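Local coordinates for protein serine protease inhibitor 4, isoform B (PDB 4P0F) that probably inhibits serine and cysteine endopeptidases as a member of the serpin family, and is captured here in its cleaved form, at residues R92-I97 against N137-Q142; K149-A154 against A332-M337. All blocks are in the same frame, centred on the assembly; numbering follows the deposited sequence.

Contact 1 of 2, residues R92-I97 against N137-Q142; sequences RIANKI and NNWVEQ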
ATOM      1  N   ARG A  92       4.178  12.170   1.352  1.00 22.85           N
ATOM      2  CA  ARG A  92       3.892  12.478   2.749  1.00 22.22           C
ATOM      3  C   ARG A  92       3.348  11.236   3.440  1.00 20.49           C
ATOM      4  O   ARG A  92       2.365  10.649   2.990  1.00 20.69           O
ATOM      5  CB  ARG A  92       2.883  13.627   2.859  1.00 31.19           C
ATOM      6  CG  ARG A  92       3.259  14.879   2.077  1.00 50.85           C
ATOM      7  CD  ARG A  92       4.487  15.568   2.649  1.00 75.87           C
ATOM      8  NE  ARG A  92       4.210  16.221   3.925  1.00 90.96           N
ATOM      9  CZ  ARG A  92       5.141  16.710   4.737  1.00 91.35           C
ATOM     10  NH1 ARG A  92       6.427  16.618   4.418  1.00 84.37           N
ATOM     11  NH2 ARG A  92       4.786  17.287   5.878  1.00 79.04           N
ATOM     12  N   ILE A  93       3.993  10.840   4.532  1.00 19.91           N
ATOM     13  CA  ILE A  93       3.580   9.665   5.284  1.00 18.50           C
ATOM     14  C   ILE A  93       3.295  10.105   6.719  1.00 18.25           C
ATOM     15  O   ILE A  93       4.043  10.904   7.279  1.00 20.86           O
ATOM     16  CB  ILE A  93       4.654   8.569   5.264  1.00 19.73           C
ATOM     17  CG1 ILE A  93       5.068   8.251   3.828  1.00 19.44           C
ATOM     18  CG2 ILE A  93       4.131   7.294   5.905  1.00 20.11           C
ATOM     19  CD1 ILE A  93       6.364   7.471   3.721  1.00 26.65           C
ATOM     20  N   ALA A  94       2.208   9.597   7.289  1.00 17.32           N
ATOM     21  CA  ALA A  94       1.786  10.008   8.630  1.00 17.20           C
ATOM     22  C   ALA A  94       1.193   8.865   9.427  1.00 18.30           C
ATOM     23  O   ALA A  94       0.377   8.099   8.919  1.00 15.51           O
ATOM     24  CB  ALA A  94       0.788  11.127   8.541  1.00 18.42           C
ATOM     25  N   ASN A  95       1.595   8.792  10.692  1.00 17.24           N
ATOM     26  CA  ASN A  95       1.094   7.798  11.617  1.00 15.82           C
ATOM     27  C   ASN A  95       0.377   8.461  12.773  1.00 15.55           C
ATOM     28  O   ASN A  95       0.788   9.521  13.246  1.00 17.41           O
ATOM     29  CB  ASN A  95       2.239   6.937  12.144  1.00 16.17           C
ATOM     30  CG  ASN A  95       2.874   6.098  11.056  1.00 14.93           C
ATOM     31  OD1 ASN A  95       2.179   5.450  10.284  1.00 15.73           O
ATOM     32  ND2 ASN A  95       4.196   6.107  10.997  1.00 21.56           N
ATOM     33  N   LYS A  96      -0.692   7.824  13.232  1.00 17.71           N
ATOM     34  CA  LYS A  96      -1.391   8.311  14.417  1.00 18.51           C
ATOM     35  C   LYS A  96      -2.091   7.171  15.123  1.00 18.80           C
ATOM     36  O   LYS A  96      -2.599   6.259  14.486  1.00 17.44           O
ATOM     37  CB  LYS A  96      -2.404   9.397  14.044  1.00 16.26           C
ATOM     38  CG  LYS A  96      -3.045  10.102  15.242  1.00 17.07           C
ATOM     39  CD  LYS A  96      -3.588  11.470  14.863  1.00 21.79           C
ATOM     40  CE  LYS A  96      -4.116  12.218  16.072  1.00 21.72           C
ATOM     41  NZ  LYS A  96      -4.495  13.627  15.719  1.00 25.04           N
ATOM     42  N   ILE A  97      -2.132   7.249  16.450  1.00 17.91           N
ATOM     43  CA  ILE A  97      -2.873   6.285  17.242  1.00 18.84           C
ATOM     44  C   ILE A  97      -4.004   7.015  17.966  1.00 15.63           C
ATOM     45  O   ILE A  97      -3.825   8.128  18.463  1.00 17.92           O
ATOM     46  CB  ILE A  97      -1.967   5.541  18.255  1.00 16.54           C
ATOM     47  CG1 ILE A  97      -2.763   4.447  18.967  1.00 21.19           C
ATOM     48  CG2 ILE A  97      -1.342   6.500  19.261  1.00 20.42           C
ATOM     49  CD1 ILE A  97      -1.893   3.472  19.783  1.00 24.97           C
ATOM     50  N   ASN A 137     -11.465   9.516  10.631  1.00 18.52           N
ATOM     51  CA  ASN A 137     -11.616   9.585   9.186  1.00 18.92           C
ATOM     52  C   ASN A 137     -11.321  10.979   8.659  1.00 20.90           C
ATOM     53  O   ASN A 137     -10.807  11.133   7.548  1.00 20.49           O
ATOM     54  CB  ASN A 137     -13.013   9.124   8.799  1.00 19.57           C
ATOM     55  CG  ASN A 137     -13.205   7.636   9.039  1.00 21.89           C
ATOM     56  OD1 ASN A 137     -12.232   6.883   9.111  1.00 21.97           O
ATOM     57  ND2 ASN A 137     -14.451   7.208   9.176  1.00 21.98           N
ATOM     58  N   ASN A 138     -11.608  11.995   9.466  1.00 20.84           N
ATOM     59  CA  ASN A 138     -11.266  13.357   9.088  1.00 21.79           C
ATOM     60  C   ASN A 138      -9.751  13.558   9.070  1.00 21.18           C
ATOM     61  O   ASN A 138      -9.221  14.244   8.193  1.00 22.60           O
ATOM     62  CB  ASN A 138     -11.934  14.356  10.032  1.00 23.99           C
ATOM     63  CG  ASN A 138     -13.434  14.448   9.814  1.00 29.07           C
ATOM     64  OD1 ASN A 138     -13.956  13.990   8.798  1.00 37.56           O
ATOM     65  ND2 ASN A 138     -14.137  15.056  10.766  1.00 31.25           N
ATOM     66  N   TRP A 139      -9.054  12.932  10.011  1.00 20.75           N
ATOM     67  CA  TRP A 139      -7.605  13.011  10.058  1.00 19.67           C
ATOM     68  C   TRP A 139      -7.038  12.340   8.799  1.00 19.07           C
ATOM     69  O   TRP A 139      -6.175  12.899   8.126  1.00 21.89           O
ATOM     70  CB  TRP A 139      -7.052  12.355  11.334  1.00 19.16           C
ATOM     71  CG  TRP A 139      -5.552  12.400  11.411  1.00 20.46           C
ATOM     72  CD1 TRP A 139      -4.787  13.430  11.872  1.00 26.32           C
ATOM     73  CD2 TRP A 139      -4.634  11.376  10.986  1.00 17.79           C
ATOM     74  NE1 TRP A 139      -3.451  13.113  11.767  1.00 27.79           N
ATOM     75  CE2 TRP A 139      -3.332  11.860  11.224  1.00 18.60           C
ATOM     76  CE3 TRP A 139      -4.790  10.103  10.429  1.00 18.34           C
ATOM     77  CZ2 TRP A 139      -2.192  11.114  10.926  1.00 19.89           C
ATOM     78  CZ3 TRP A 139      -3.654   9.365  10.124  1.00 21.66           C
ATOM     79  CH2 TRP A 139      -2.374   9.878  10.373  1.00 19.08           C
ATOM     80  N   VAL A 140      -7.549  11.154   8.473  1.00 18.48           N
ATOM     81  CA  VAL A 140      -7.120  10.455   7.266  1.00 17.91           C
ATOM     82  C   VAL A 140      -7.362  11.288   6.001  1.00 19.05           C
ATOM     83  O   VAL A 140      -6.486  11.365   5.147  1.00 19.20           O
ATOM     84  CB  VAL A 140      -7.816   9.087   7.115  1.00 17.89           C
ATOM     85  CG1 VAL A 140      -7.505   8.458   5.749  1.00 17.22           C
ATOM     86  CG2 VAL A 140      -7.366   8.139   8.242  1.00 18.43           C
ATOM     87  N   GLU A 141      -8.529  11.907   5.869  1.00 20.04           N
ATOM     88  CA  GLU A 141      -8.770  12.781   4.725  1.00 22.58           C
ATOM     89  C   GLU A 141      -7.738  13.899   4.649  1.00 23.73           C
ATOM     90  O   GLU A 141      -7.248  14.231   3.567  1.00 22.88           O
ATOM     91  CB  GLU A 141     -10.167  13.395   4.776  1.00 22.66           C
ATOM     92  CG  GLU A 141     -11.283  12.416   4.483  1.00 26.69           C
ATOM     93  CD  GLU A 141     -12.519  13.083   3.911  1.00 42.14           C
ATOM     94  OE1 GLU A 141     -12.374  14.060   3.145  1.00 43.19           O
ATOM     95  OE2 GLU A 141     -13.637  12.620   4.220  1.00 39.83           O
ATOM     96  N   GLN A 142      -7.408  14.484   5.795  1.00 22.19           N
ATOM     97  CA  GLN A 142      -6.478  15.604   5.815  1.00 26.47           C
ATOM     98  C   GLN A 142      -5.060  15.171   5.432  1.00 23.88           C
ATOM     99  O   GLN A 142      -4.282  15.981   4.920  1.00 29.39           O
ATOM    100  CB  GLN A 142      -6.491  16.276   7.193  1.00 27.57           C
ATOM    101  CG  GLN A 142      -7.789  17.022   7.476  1.00 33.47           C
ATOM    102  CD  GLN A 142      -8.058  18.157   6.487  1.00 63.10           C
ATOM    103  OE1 GLN A 142      -7.131  18.759   5.939  1.00 79.06           O
ATOM    104  NE2 GLN A 142      -9.338  18.425   6.230  1.00 87.57           N
TER
HETATM  105  O   HOH W   1      -2.594  15.005  14.313  1.00 39.13           O
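Trp139 sets CG trans to its backbone N (chi1 179°), and this sends the indole out from helix 129-143 toward strand 91-100. With CG likewise anti to N (chi1 -172°) and the chain extended beyond it, the methylenes of Lys96 are laid over the ring. The two side chains cross at a slant. Lys96 CD makes a CH-pi contact with Trp139, 3.6 Å from the centroid of the five-membered ring and 15° off its normal. Nearer the backbone, Lys96 CB approaches the six-membered ring, 3.6 Å from Trp139 CZ2. The aliphatic part of the lysine thus reaches both rings of one indole face.

Ala94 meets the far end of the indole. Its O lies close to the ring plane at the rim, 3.6 Å from Trp139 CH2. Its CB is 3.8 Å from Trp139 CZ2, on the other side of the plane from Lys96 CD. The ring tip thus fits between residues two apart on the strand.

The polar ends meet through one water. It accepts a 2.7 Å bond from Lys96 NZ and a weak 3.3 Å bond from Trp139 NE1. Lys96 NZ also bonds Gln122 OE1, which ties the ammonium to strand 120-124. Asn95 starts out from the opposite face of the strand, and its amide is bonded to Asn167 and Phe117.

Trp139 also touches Val166 on strand 161-174, the antiparallel neighbour of strand 91-100. The helix segment runs nearly antiparallel to the strand segment, and their axes come within 10.3 Å. One large aromatic residue bridges that gap. This is the serpin fold's helix F lying across the front of its large central sheet.

Contact 2 of 2, residues K149-A154 against A332-M337; sequences KDLVPA and AAATGM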
ATOM      1  N   LYS A 149     -11.645   8.533   2.066  1.00 25.93           N
ATOM      2  CA  LYS A 149     -12.756   8.946   2.920  1.00 26.43           C
ATOM      3  C   LYS A 149     -13.367   7.755   3.631  1.00 27.06           C
ATOM      4  O   LYS A 149     -13.327   6.633   3.125  1.00 25.32           O
ATOM      5  CB  LYS A 149     -13.833   9.646   2.096  1.00 22.58           C
ATOM      6  CG  LYS A 149     -13.337  10.799   1.266  1.00 24.53           C
ATOM      7  CD  LYS A 149     -14.509  11.494   0.591  1.00 35.23           C
ATOM      8  CE  LYS A 149     -14.104  12.790  -0.083  1.00 53.02           C
ATOM      9  NZ  LYS A 149     -15.297  13.510  -0.605  1.00 80.97           N
ATOM     10  N   ASP A 150     -13.947   8.017   4.801  1.00 23.03           N
ATOM     11  CA  ASP A 150     -14.598   6.989   5.603  1.00 22.72           C
ATOM     12  C   ASP A 150     -13.760   5.726   5.760  1.00 23.21           C
ATOM     13  O   ASP A 150     -14.276   4.620   5.586  1.00 24.65           O
ATOM     14  CB  ASP A 150     -15.952   6.612   4.993  1.00 25.15           C
ATOM     15  CG  ASP A 150     -16.839   5.826   5.962  1.00 67.17           C
ATOM     16  OD1 ASP A 150     -16.802   6.106   7.182  1.00 65.51           O
ATOM     17  OD2 ASP A 150     -17.566   4.921   5.504  1.00 81.39           O
ATOM     18  N   LEU A 151     -12.484   5.872   6.110  1.00 23.62           N
ATOM     19  CA  LEU A 151     -11.614   4.701   6.264  1.00 17.87           C
ATOM     20  C   LEU A 151     -12.188   3.704   7.264  1.00 22.58           C
ATOM     21  O   LEU A 151     -12.378   2.534   6.937  1.00 21.08           O
ATOM     22  CB  LEU A 151     -10.206   5.111   6.708  1.00 17.87           C
ATOM     23  CG  LEU A 151      -9.237   3.934   6.919  1.00 15.42           C
ATOM     24  CD1 LEU A 151      -8.877   3.302   5.600  1.00 17.65           C
ATOM     25  CD2 LEU A 151      -7.997   4.358   7.659  1.00 16.21           C
ATOM     26  N   VAL A 152     -12.452   4.169   8.484  1.00 18.48           N
ATOM     27  CA  VAL A 152     -12.925   3.302   9.558  1.00 19.65           C
ATOM     28  C   VAL A 152     -14.397   3.564   9.828  1.00 26.67           C
ATOM     29  O   VAL A 152     -14.735   4.609  10.364  1.00 26.96           O
ATOM     30  CB  VAL A 152     -12.123   3.519  10.852  1.00 22.51           C
ATOM     31  CG1 VAL A 152     -12.570   2.532  11.925  1.00 20.67           C
ATOM     32  CG2 VAL A 152     -10.633   3.377  10.576  1.00 20.61           C
ATOM     33  N   PRO A 153     -15.280   2.623   9.452  1.00 20.22           N
ATOM     34  CA  PRO A 153     -16.708   2.890   9.665  1.00 21.21           C
ATOM     35  C   PRO A 153     -17.071   2.905  11.133  1.00 21.88           C
ATOM     36  O   PRO A 153     -16.460   2.183  11.922  1.00 21.44           O
ATOM     37  CB  PRO A 153     -17.411   1.723   8.959  1.00 28.61           C
ATOM     38  CG  PRO A 153     -16.366   1.026   8.169  1.00 32.45           C
ATOM     39  CD  PRO A 153     -15.056   1.316   8.812  1.00 21.61           C
ATOM     40  N   ALA A 154     -18.067   3.702  11.495  1.00 18.48           N
ATOM     41  CA  ALA A 154     -18.509   3.779  12.873  1.00 21.74           C
ATOM     42  C   ALA A 154     -18.949   2.412  13.374  1.00 22.10           C
ATOM     43  O   ALA A 154     -18.805   2.122  14.562  1.00 22.49           O
ATOM     44  CB  ALA A 154     -19.645   4.781  13.014  1.00 23.29           C
ATOM     45  N   ALA A 332      -2.952   7.683  -3.010  1.00 17.96           N
ATOM     46  CA  ALA A 332      -3.089   7.778  -1.574  1.00 13.98           C
ATOM     47  C   ALA A 332      -3.580   6.455  -1.033  1.00 15.09           C
ATOM     48  O   ALA A 332      -4.226   5.686  -1.737  1.00 16.38           O
ATOM     49  CB  ALA A 332      -4.048   8.894  -1.190  1.00 20.33           C
ATOM     50  N   ALA A 333      -3.278   6.201   0.231  1.00 15.97           N
ATOM     51  CA  ALA A 333      -3.794   5.024   0.891  1.00 14.19           C
ATOM     52  C   ALA A 333      -3.793   5.254   2.388  1.00 14.04           C
ATOM     53  O   ALA A 333      -3.092   6.130   2.888  1.00 15.18           O
ATOM     54  CB  ALA A 333      -2.961   3.798   0.546  1.00 13.76           C
ATOM     55  N   ALA A 334      -4.571   4.449   3.095  1.00 15.92           N
ATOM     56  CA  ALA A 334      -4.494   4.424   4.547  1.00 14.56           C
ATOM     57  C   ALA A 334      -4.845   3.042   5.044  1.00 13.10           C
ATOM     58  O   ALA A 334      -5.597   2.311   4.398  1.00 14.02           O
ATOM     59  CB  ALA A 334      -5.418   5.483   5.170  1.00 16.10           C
ATOM     60  N   THR A 335      -4.256   2.688   6.185  1.00 15.23           N
ATOM     61  CA  THR A 335      -4.525   1.431   6.857  1.00 13.25           C
ATOM     62  C   THR A 335      -4.904   1.721   8.310  1.00 12.91           C
ATOM     63  O   THR A 335      -4.196   2.450   8.996  1.00 16.55           O
ATOM     64  CB  THR A 335      -3.308   0.488   6.831  1.00 12.71           C
ATOM     65  OG1 THR A 335      -2.806   0.356   5.494  1.00 15.14           O
ATOM     66  CG2 THR A 335      -3.684  -0.889   7.360  1.00 14.93           C
ATOM     67  N   GLY A 336      -6.042   1.182   8.739  1.00 14.78           N
ATOM     68  CA  GLY A 336      -6.500   1.335  10.108  1.00 13.81           C
ATOM     69  C   GLY A 336      -6.670  -0.027  10.751  1.00 14.26           C
ATOM     70  O   GLY A 336      -7.333  -0.900  10.198  1.00 18.17           O
ATOM     71  N   MET A 337      -6.067  -0.190  11.929  1.00 14.40           N
ATOM     72  CA  MET A 337      -6.180  -1.427  12.702  1.00 13.16           C
ATOM     73  C   MET A 337      -6.912  -1.147  13.991  1.00 15.45           C
ATOM     74  O   MET A 337      -6.418  -0.382  14.813  1.00 17.20           O
ATOM     75  CB  MET A 337      -4.811  -2.009  13.031  1.00 21.68           C
ATOM     76  CG  MET A 337      -4.057  -2.618  11.849  1.00 54.20           C
ATOM     77  SD  MET A 337      -2.553  -3.504  12.341  1.00 39.50           S
ATOM     78  CE  MET A 337      -3.121  -4.188  13.907  1.00 14.10           C
TER
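This is a buried apolar contact between the loop that follows helix 129-143 and the face of strand 328-341. Leu151 carries it. Its CG is anti to the backbone N (chi1 179°), which carries the two methyls out to the strand. Leu151 CD1 rests against the backbone, 3.6 Å from Ala334 O. Leu151 CD2 lies 3.8 Å from Ala334 CB, and the leucine reaches from this methyl to the backbone of Gly336. Gly336 suits this close approach: a CB there would sit only 3.1 Å from Val152 CG2.

Strand 328-341 contains the inserted part of the reactive-centre loop, as in other cleaved serpins, and lies between strands 161-174 and 311-324, antiparallel to both. The small Ala334 and Gly336 are consistent with the close approach of the 149-154 loop. Thr335 points the other way and touches helix 38-49; its OG1 is bonded to His318 on strand 311-324 and to Ser40 on that helix.

Cutting Leu151 back to alanine removes both methyls, which is likely to leave a gap over Ala334 and Gly336. The backbone beside the leucine has its own ties. Lys319 NZ, from strand 311-324, bonds Lys149 O and Asp150 O.

How the contacts relate
Contact 1 closes before contact 2 opens along the chain, and their centres lie about 9 Å apart. Both place elements on the same face of the large serpin sheet. Contact 1 joins helix 129-143 to strand 91-100. Contact 2 joins the loop after that helix to the inserted strand 328-341. Strand 161-174 lies between these two strands and pairs with both. The contacts also touch directly: Asn137 OD1 probably accepts a hydrogen bond from Val152 N, at 2.8 Å. The helix and its following loop thus form a continuous cover over neighbouring strands, including the one gained when the reactive-centre loop inserts.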